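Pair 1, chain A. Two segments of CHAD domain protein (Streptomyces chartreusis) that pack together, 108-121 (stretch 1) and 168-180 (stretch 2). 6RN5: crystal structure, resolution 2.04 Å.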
# COMPACT_ATOMS: atom_id res chain seq x y z
N ARG A 108 -12.60 -15.09 7.00
CA ARG A 108 -12.18 -14.38 5.79
C ARG A 108 -13.18 -13.27 5.39
O ARG A 108 -12.80 -12.17 5.03
CB ARG A 108 -11.99 -15.40 4.69
CG ARG A 108 -11.44 -14.86 3.41
CD ARG A 108 -11.06 -16.03 2.54
NE ARG A 108 -10.14 -16.88 3.29
CZ ARG A 108 -10.12 -18.22 3.25
NH1 ARG A 108 -10.94 -18.90 2.47
NH2 ARG A 108 -9.22 -18.87 3.98
N LEU A 109 -14.47 -13.54 5.46
CA LEU A 109 -15.46 -12.54 5.11
C LEU A 109 -15.33 -11.35 6.02
O LEU A 109 -15.24 -10.18 5.58
CB LEU A 109 -16.87 -13.11 5.19
CG LEU A 109 -18.04 -12.13 4.95
CD1 LEU A 109 -17.86 -11.33 3.66
CD2 LEU A 109 -19.38 -12.85 4.92
N GLU A 110 -15.30 -11.64 7.31
CA GLU A 110 -15.11 -10.58 8.30
C GLU A 110 -13.85 -9.73 8.08
O GLU A 110 -13.90 -8.49 8.12
CB GLU A 110 -15.05 -11.21 9.67
CG GLU A 110 -14.72 -10.18 10.72
CD GLU A 110 -15.47 -10.42 12.00
OE1 GLU A 110 -15.62 -11.62 12.38
OE2 GLU A 110 -15.89 -9.40 12.62
N ARG A 111 -12.72 -10.39 7.86
CA ARG A 111 -11.49 -9.70 7.60
C ARG A 111 -11.67 -8.79 6.39
O ARG A 111 -11.26 -7.62 6.40
CB ARG A 111 -10.37 -10.73 7.36
CG ARG A 111 -9.14 -10.21 6.66
CD ARG A 111 -8.05 -11.28 6.51
NE ARG A 111 -7.29 -11.40 7.74
CZ ARG A 111 -6.23 -10.67 8.07
NH1 ARG A 111 -5.69 -9.78 7.24
NH2 ARG A 111 -5.67 -10.90 9.24
N LEU A 112 -12.30 -9.30 5.34
CA LEU A 112 -12.45 -8.49 4.14
C LEU A 112 -13.43 -7.33 4.31
O LEU A 112 -13.18 -6.20 3.86
CB LEU A 112 -12.82 -9.37 2.95
CG LEU A 112 -11.70 -10.31 2.45
CD1 LEU A 112 -12.21 -11.42 1.55
CD2 LEU A 112 -10.58 -9.59 1.71
N LEU A 113 -14.56 -7.59 4.96
CA LEU A 113 -15.49 -6.46 5.24
C LEU A 113 -14.88 -5.38 6.13
O LEU A 113 -15.00 -4.20 5.82
CB LEU A 113 -16.82 -6.93 5.81
CG LEU A 113 -17.57 -7.84 4.81
CD1 LEU A 113 -18.85 -8.42 5.41
CD2 LEU A 113 -17.93 -7.12 3.51
N ASN A 114 -14.17 -5.77 7.17
CA ASN A 114 -13.41 -4.81 7.98
C ASN A 114 -12.45 -4.00 7.10
O ASN A 114 -12.45 -2.79 7.18
CB ASN A 114 -12.62 -5.51 9.09
CG ASN A 114 -13.51 -6.00 10.21
OD1 ASN A 114 -14.59 -5.45 10.45
ND2 ASN A 114 -13.09 -7.05 10.86
N ALA A 115 -11.69 -4.67 6.23
CA ALA A 115 -10.69 -3.97 5.45
C ALA A 115 -11.32 -2.96 4.50
O ALA A 115 -10.83 -1.85 4.38
CB ALA A 115 -9.80 -4.95 4.72
N LEU A 116 -12.43 -3.31 3.86
CA LEU A 116 -13.15 -2.38 2.97
C LEU A 116 -13.71 -1.11 3.66
O LEU A 116 -13.76 -0.01 3.05
CB LEU A 116 -14.33 -3.09 2.30
CG LEU A 116 -14.06 -4.02 1.11
CD1 LEU A 116 -15.34 -4.78 0.81
CD2 LEU A 116 -13.56 -3.29 -0.13
N HIS A 117 -14.21 -1.30 4.87
CA HIS A 117 -14.72 -0.22 5.70
C HIS A 117 -13.57 0.73 5.98
O HIS A 117 -13.67 1.93 5.73
CB HIS A 117 -15.33 -0.74 7.02
CG HIS A 117 -16.77 -1.16 6.93
ND1 HIS A 117 -17.74 -0.43 6.26
CD2 HIS A 117 -17.42 -2.24 7.45
CE1 HIS A 117 -18.91 -1.04 6.36
NE2 HIS A 117 -18.75 -2.14 7.08
N ARG A 118 -12.46 0.15 6.43
CA ARG A 118 -11.22 0.89 6.67
C ARG A 118 -10.73 1.63 5.43
O ARG A 118 -10.44 2.84 5.46
CB ARG A 118 -10.16 -0.08 7.17
CG ARG A 118 -8.77 0.48 7.24
CD ARG A 118 -7.87 -0.36 8.12
NE ARG A 118 -7.70 -1.74 7.65
CZ ARG A 118 -7.02 -2.10 6.57
NH1 ARG A 118 -6.43 -1.19 5.78
NH2 ARG A 118 -6.92 -3.40 6.26
N LEU A 119 -10.65 0.92 4.31
CA LEU A 119 -10.15 1.51 3.08
C LEU A 119 -11.09 2.56 2.46
O LEU A 119 -10.68 3.31 1.54
CB LEU A 119 -9.90 0.41 2.05
CG LEU A 119 -8.80 -0.57 2.42
CD1 LEU A 119 -8.95 -1.86 1.61
CD2 LEU A 119 -7.45 0.09 2.22
N SER A 120 -12.33 2.61 2.90
CA SER A 120 -13.21 3.69 2.48
C SER A 120 -12.86 4.94 3.29
O SER A 120 -12.65 6.02 2.71
CB SER A 120 -14.67 3.28 2.62
OG SER A 120 -14.93 2.25 1.68
N GLY A 121 -12.73 4.79 4.61
CA GLY A 121 -12.21 5.86 5.48
C GLY A 121 -13.33 6.50 6.26
O GLY A 121 -14.32 5.84 6.58
N LEU A 168 -19.84 3.62 2.62
CA LEU A 168 -19.11 3.05 1.49
C LEU A 168 -19.53 3.66 0.16
O LEU A 168 -20.71 3.76 -0.15
CB LEU A 168 -19.33 1.55 1.42
CG LEU A 168 -19.05 0.74 2.69
CD1 LEU A 168 -19.39 -0.72 2.46
CD2 LEU A 168 -17.59 0.91 3.12
N THR A 169 -18.57 4.05 -0.65
CA THR A 169 -18.86 4.44 -2.00
C THR A 169 -19.45 3.21 -2.72
O THR A 169 -19.29 2.09 -2.26
CB THR A 169 -17.59 5.01 -2.67
OG1 THR A 169 -17.92 5.65 -3.91
CG2 THR A 169 -16.55 3.92 -2.89
N VAL A 170 -20.15 3.42 -3.83
CA VAL A 170 -20.80 2.33 -4.58
C VAL A 170 -19.84 1.14 -4.87
O VAL A 170 -20.24 -0.00 -4.81
CB VAL A 170 -21.44 2.87 -5.90
CG1 VAL A 170 -20.37 3.32 -6.89
CG2 VAL A 170 -22.35 1.83 -6.54
N GLY A 171 -18.57 1.43 -5.16
CA GLY A 171 -17.57 0.42 -5.50
C GLY A 171 -17.29 -0.54 -4.35
O GLY A 171 -17.36 -1.77 -4.52
N ALA A 172 -16.97 0.04 -3.20
CA ALA A 172 -16.75 -0.66 -1.98
C ALA A 172 -17.97 -1.43 -1.53
O ALA A 172 -17.83 -2.54 -1.01
CB ALA A 172 -16.39 0.34 -0.90
N ALA A 173 -19.14 -0.81 -1.68
CA ALA A 173 -20.39 -1.37 -1.23
C ALA A 173 -20.72 -2.57 -2.06
O ALA A 173 -21.11 -3.61 -1.53
CB ALA A 173 -21.52 -0.36 -1.33
N LYS A 174 -20.54 -2.43 -3.36
CA LYS A 174 -20.74 -3.55 -4.25
C LYS A 174 -19.76 -4.66 -4.01
O LYS A 174 -20.17 -5.81 -4.08
CB LYS A 174 -20.69 -3.13 -5.70
CG LYS A 174 -22.05 -2.63 -6.16
CD LYS A 174 -21.96 -1.98 -7.53
CE LYS A 174 -23.34 -1.72 -8.11
NZ LYS A 174 -23.18 -1.18 -9.50
N ALA A 175 -18.48 -4.33 -3.76
CA ALA A 175 -17.47 -5.38 -3.55
C ALA A 175 -17.83 -6.14 -2.30
O ALA A 175 -17.68 -7.35 -2.25
CB ALA A 175 -16.06 -4.80 -3.42
N GLY A 176 -18.33 -5.41 -1.30
CA GLY A 176 -18.68 -5.95 -0.01
C GLY A 176 -19.80 -6.94 -0.12
O GLY A 176 -19.77 -8.02 0.49
N ALA A 177 -20.80 -6.57 -0.90
CA ALA A 177 -21.95 -7.40 -1.09
C ALA A 177 -21.60 -8.65 -1.95
O ALA A 177 -22.13 -9.77 -1.73
CB ALA A 177 -23.05 -6.59 -1.76
N LEU A 178 -20.74 -8.46 -2.94
CA LEU A 178 -20.27 -9.58 -3.76
C LEU A 178 -19.55 -10.65 -2.90
O LEU A 178 -19.85 -11.81 -2.96
CB LEU A 178 -19.36 -9.06 -4.86
CG LEU A 178 -18.78 -10.10 -5.81
CD1 LEU A 178 -19.89 -10.74 -6.62
CD2 LEU A 178 -17.75 -9.45 -6.71
N LEU A 179 -18.60 -10.21 -2.09
CA LEU A 179 -17.87 -11.10 -1.22
C LEU A 179 -18.77 -11.73 -0.14
O LEU A 179 -18.64 -12.90 0.22
CB LEU A 179 -16.71 -10.35 -0.58
CG LEU A 179 -15.61 -9.93 -1.57
CD1 LEU A 179 -14.73 -8.88 -0.95
CD2 LEU A 179 -14.73 -11.11 -1.99
N ASP A 180 -19.66 -10.93 0.43
CA ASP A 180 -20.63 -11.48 1.36
C ASP A 180 -21.44 -12.64 0.73
O ASP A 180 -21.57 -13.71 1.32
CB ASP A 180 -21.55 -10.36 1.82
CG ASP A 180 -22.51 -10.78 2.91
OD1 ASP A 180 -22.60 -11.94 3.28
OD2 ASP A 180 -23.21 -9.91 3.41

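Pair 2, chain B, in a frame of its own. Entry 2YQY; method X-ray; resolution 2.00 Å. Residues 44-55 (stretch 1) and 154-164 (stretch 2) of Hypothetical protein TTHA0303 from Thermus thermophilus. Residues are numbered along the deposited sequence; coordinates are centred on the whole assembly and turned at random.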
# COMPACT_ATOMS: atom_id res chain seq x y z
N ALA B 44 -3.93 -20.11 -5.29
CA ALA B 44 -3.55 -18.71 -5.03
C ALA B 44 -4.74 -17.75 -4.90
O ALA B 44 -5.83 -18.00 -5.39
CB ALA B 44 -2.53 -18.21 -6.10
N TRP B 45 -4.50 -16.63 -4.24
CA TRP B 45 -5.48 -15.56 -4.20
C TRP B 45 -5.63 -14.90 -5.59
O TRP B 45 -4.84 -15.16 -6.50
CB TRP B 45 -5.06 -14.55 -3.12
CG TRP B 45 -3.74 -13.87 -3.29
CD1 TRP B 45 -2.77 -14.10 -4.24
CD2 TRP B 45 -3.24 -12.82 -2.45
NE1 TRP B 45 -1.72 -13.24 -4.05
CE2 TRP B 45 -1.98 -12.45 -2.96
CE3 TRP B 45 -3.75 -12.17 -1.32
CZ2 TRP B 45 -1.20 -11.42 -2.37
CZ3 TRP B 45 -2.98 -11.13 -0.74
CH2 TRP B 45 -1.72 -10.78 -1.27
N THR B 46 -6.64 -14.02 -5.73
CA THR B 46 -6.92 -13.34 -7.00
C THR B 46 -6.31 -11.93 -7.03
O THR B 46 -5.90 -11.45 -6.00
CB THR B 46 -8.41 -13.18 -7.21
OG1 THR B 46 -8.88 -12.23 -6.25
CG2 THR B 46 -9.16 -14.56 -7.06
N PRO B 47 -6.21 -11.29 -8.23
CA PRO B 47 -5.77 -9.89 -8.32
C PRO B 47 -6.55 -8.92 -7.44
O PRO B 47 -5.98 -8.01 -6.87
CB PRO B 47 -5.97 -9.55 -9.79
CG PRO B 47 -5.78 -10.85 -10.49
CD PRO B 47 -6.41 -11.88 -9.57
N LEU B 48 -7.87 -9.11 -7.34
CA LEU B 48 -8.67 -8.27 -6.44
C LEU B 48 -8.34 -8.44 -4.94
O LEU B 48 -8.45 -7.50 -4.17
CB LEU B 48 -10.16 -8.51 -6.71
CG LEU B 48 -10.66 -7.96 -8.04
CD1 LEU B 48 -12.07 -8.53 -8.36
CD2 LEU B 48 -10.65 -6.41 -8.06
N MET B 49 -7.98 -9.64 -4.52
CA MET B 49 -7.51 -9.90 -3.15
C MET B 49 -6.15 -9.25 -2.96
O MET B 49 -5.89 -8.67 -1.91
CB MET B 49 -7.43 -11.39 -2.89
CG MET B 49 -8.78 -12.09 -2.85
SD MET B 49 -8.80 -13.90 -2.83
CE MET B 49 -10.35 -14.06 -3.67
N VAL B 50 -5.29 -9.32 -3.98
CA VAL B 50 -4.00 -8.67 -3.87
C VAL B 50 -4.24 -7.17 -3.62
O VAL B 50 -3.65 -6.60 -2.72
CB VAL B 50 -3.14 -8.86 -5.16
CG1 VAL B 50 -1.89 -8.01 -5.09
CG2 VAL B 50 -2.80 -10.34 -5.37
N ALA B 51 -5.10 -6.55 -4.43
CA ALA B 51 -5.37 -5.10 -4.32
C ALA B 51 -5.96 -4.73 -2.94
O ALA B 51 -5.57 -3.73 -2.35
CB ALA B 51 -6.31 -4.65 -5.45
N GLU B 52 -6.90 -5.52 -2.44
CA GLU B 52 -7.46 -5.31 -1.10
C GLU B 52 -6.35 -5.40 -0.05
O GLU B 52 -6.30 -4.57 0.87
CB GLU B 52 -8.61 -6.32 -0.82
CG GLU B 52 -8.94 -6.43 0.64
CD GLU B 52 -9.78 -7.63 1.02
OE1 GLU B 52 -9.83 -8.65 0.27
OE2 GLU B 52 -10.40 -7.56 2.11
N HIS B 53 -5.43 -6.36 -0.21
CA HIS B 53 -4.26 -6.47 0.68
C HIS B 53 -3.40 -5.19 0.70
O HIS B 53 -3.04 -4.70 1.75
CB HIS B 53 -3.38 -7.66 0.26
CG HIS B 53 -2.12 -7.81 1.08
ND1 HIS B 53 -2.13 -8.17 2.40
CD2 HIS B 53 -0.82 -7.64 0.73
CE1 HIS B 53 -0.88 -8.20 2.86
NE2 HIS B 53 -0.07 -7.90 1.85
N VAL B 54 -3.08 -4.67 -0.48
CA VAL B 54 -2.38 -3.42 -0.60
C VAL B 54 -3.08 -2.29 0.19
O VAL B 54 -2.42 -1.57 0.93
CB VAL B 54 -2.19 -3.02 -2.11
CG1 VAL B 54 -1.79 -1.54 -2.23
CG2 VAL B 54 -1.16 -3.98 -2.78
N ALA B 55 -4.39 -2.12 -0.03
CA ALA B 55 -5.19 -1.15 0.69
C ALA B 55 -5.12 -1.36 2.22
O ALA B 55 -4.95 -0.38 2.97
CB ALA B 55 -6.66 -1.19 0.20
N TYR B 154 7.73 -0.10 -1.10
CA TYR B 154 8.21 -1.43 -1.53
C TYR B 154 7.03 -2.40 -1.60
O TYR B 154 6.96 -3.23 -2.50
CB TYR B 154 9.31 -1.95 -0.58
CG TYR B 154 9.85 -3.34 -0.94
CD1 TYR B 154 10.11 -3.70 -2.25
CD2 TYR B 154 10.10 -4.28 0.06
CE1 TYR B 154 10.59 -4.99 -2.56
CE2 TYR B 154 10.58 -5.55 -0.24
CZ TYR B 154 10.82 -5.90 -1.54
OH TYR B 154 11.30 -7.16 -1.82
N HIS B 155 6.12 -2.29 -0.65
CA HIS B 155 4.98 -3.22 -0.59
C HIS B 155 4.11 -3.12 -1.85
O HIS B 155 3.79 -4.12 -2.47
CB HIS B 155 4.11 -2.94 0.65
CG HIS B 155 3.02 -3.95 0.85
ND1 HIS B 155 1.68 -3.62 0.79
CD2 HIS B 155 3.07 -5.27 1.11
CE1 HIS B 155 0.96 -4.70 1.00
NE2 HIS B 155 1.77 -5.72 1.20
N GLU B 156 3.69 -1.91 -2.19
CA GLU B 156 2.92 -1.72 -3.40
C GLU B 156 3.71 -2.09 -4.65
O GLU B 156 3.12 -2.71 -5.57
CB GLU B 156 2.37 -0.32 -3.53
CG GLU B 156 1.42 -0.21 -4.73
CD GLU B 156 0.66 1.08 -4.73
OE1 GLU B 156 1.29 2.16 -4.84
OE2 GLU B 156 -0.58 1.01 -4.62
N ALA B 157 5.02 -1.76 -4.69
CA ALA B 157 5.82 -2.12 -5.87
C ALA B 157 5.87 -3.65 -6.03
O ALA B 157 5.70 -4.20 -7.12
CB ALA B 157 7.25 -1.50 -5.79
N HIS B 158 6.08 -4.34 -4.93
CA HIS B 158 6.14 -5.79 -4.94
C HIS B 158 4.83 -6.42 -5.48
O HIS B 158 4.86 -7.32 -6.36
CB HIS B 158 6.42 -6.30 -3.53
CG HIS B 158 6.26 -7.78 -3.42
ND1 HIS B 158 7.31 -8.66 -3.62
CD2 HIS B 158 5.16 -8.54 -3.20
CE1 HIS B 158 6.86 -9.90 -3.51
NE2 HIS B 158 5.56 -9.86 -3.27
N HIS B 159 3.68 -5.94 -4.99
CA HIS B 159 2.39 -6.56 -5.39
C HIS B 159 2.00 -6.18 -6.81
O HIS B 159 1.48 -7.00 -7.55
CB HIS B 159 1.30 -6.29 -4.35
CG HIS B 159 1.52 -7.07 -3.09
ND1 HIS B 159 1.38 -8.44 -3.04
CD2 HIS B 159 2.01 -6.71 -1.88
CE1 HIS B 159 1.73 -8.88 -1.84
NE2 HIS B 159 2.10 -7.84 -1.11
N LEU B 160 2.28 -4.94 -7.19
CA LEU B 160 2.12 -4.54 -8.59
C LEU B 160 2.95 -5.43 -9.55
O LEU B 160 2.44 -5.92 -10.54
CB LEU B 160 2.53 -3.06 -8.74
CG LEU B 160 2.57 -2.47 -10.15
CD1 LEU B 160 1.14 -2.50 -10.78
CD2 LEU B 160 3.18 -1.05 -10.10
N LYS B 161 4.22 -5.62 -9.24
CA LYS B 161 5.09 -6.51 -10.01
C LYS B 161 4.53 -7.95 -10.14
O LYS B 161 4.61 -8.56 -11.23
CB LYS B 161 6.47 -6.54 -9.37
CG LYS B 161 7.59 -6.76 -10.31
CD LYS B 161 8.89 -6.58 -9.57
CE LYS B 161 9.16 -5.12 -9.24
NZ LYS B 161 10.35 -4.62 -10.00
N ALA B 162 4.00 -8.49 -9.04
CA ALA B 162 3.40 -9.83 -9.04
C ALA B 162 2.16 -9.91 -9.96
O ALA B 162 2.01 -10.85 -10.73
CB ALA B 162 3.04 -10.24 -7.62
N LEU B 163 1.30 -8.90 -9.88
CA LEU B 163 0.16 -8.76 -10.79
C LEU B 163 0.59 -8.62 -12.25
O LEU B 163 0.10 -9.36 -13.09
CB LEU B 163 -0.72 -7.60 -10.36
CG LEU B 163 -1.48 -7.72 -9.04
CD1 LEU B 163 -2.34 -6.52 -8.90
CD2 LEU B 163 -2.31 -8.99 -9.04
N GLN B 164 1.52 -7.71 -12.56
CA GLN B 164 2.04 -7.62 -13.95
C GLN B 164 2.60 -8.96 -14.44
O GLN B 164 2.39 -9.34 -15.61
CB GLN B 164 3.10 -6.55 -14.06
CG GLN B 164 2.57 -5.15 -13.81
CD GLN B 164 3.68 -4.16 -13.52
OE1 GLN B 164 4.72 -4.50 -12.95
NE2 GLN B 164 3.43 -2.91 -13.90
O HOH W 1 0.36 -1.40 0.63

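What backbone arrangement do the two pairs share? In each, two helices run antiparallel, at 177° in pair 1 and 176° in pair 2, with axes 10.1 and 10.3 Å apart at closest approach. The N, CA and C atoms of 14 central residues superpose with an RMSD of 0.6 Å. In this fit L113(A), L116(A) and S120(A) fall on P47(B), V50(B) and V54(B), while across the contact A172(A) and G176(A) fall on H159(B) and L163(B).

How is the space between the helices filled at the matched pair G176(A) and L163(B)? In pair 1 the bulk comes from the first helix. G176(A) has no side chain, and the leucines opposite come close to its backbone: L116(A) CD1 lies 3.6 Å from G176(A) CA, and L113(A) CD2 lies 3.6 Å from G176(A) O. A CB modelled on G176(A) would sit 3.6 Å from L113(A) CD2 and 3.7 Å from L116(A) CD1. In pair 2 the second helix supplies the leucine. L163(B) CD2 reaches to 3.6 Å from P47(B) CA and 3.9 Å from V50(B) CG2, packing against a compact proline and a short valine. A leucine thus crosses the same gap from the other side.

What happens where A172(A) matches H159(B)? S120(A) OG lies 3.5 Å from A172(A) CB. That hydroxyl donates a hydrogen bond to its own helix, from S120(A) OG to L116(A) O at 2.9 Å, so its polarity is met without a partner across the contact. In pair 2 the opposite stretch covers more of H159(B), 69 Å² against 30 Å² for A172(A). H159(B) CB lies 3.7 Å from both V50(B) CG1 and V54(B) CG2, and the edge of H53(B) points toward the ring face of H159(B) in an offset edge-to-face pair, with H53(B) CD2 3.5 Å from H159(B) NE2.

How do polar groups enter the two contacts? Pair 1 has no hydrogen bond between its stretches; even H117(A), whose CA-to-CB bond points away, turns its end back to place ND1 3.4 Å from L168(A) CD2. Pair 2 gathers histidines instead: H53(B) NE2 and H155(B) NE2 are 2.9 Å apart, though the geometry leaves the nature of this approach open. A water joins the helices nearby, donating to V54(B) O at 2.8 Å and hydrogen-bonded to H155(B) ND1 at 2.6 Å.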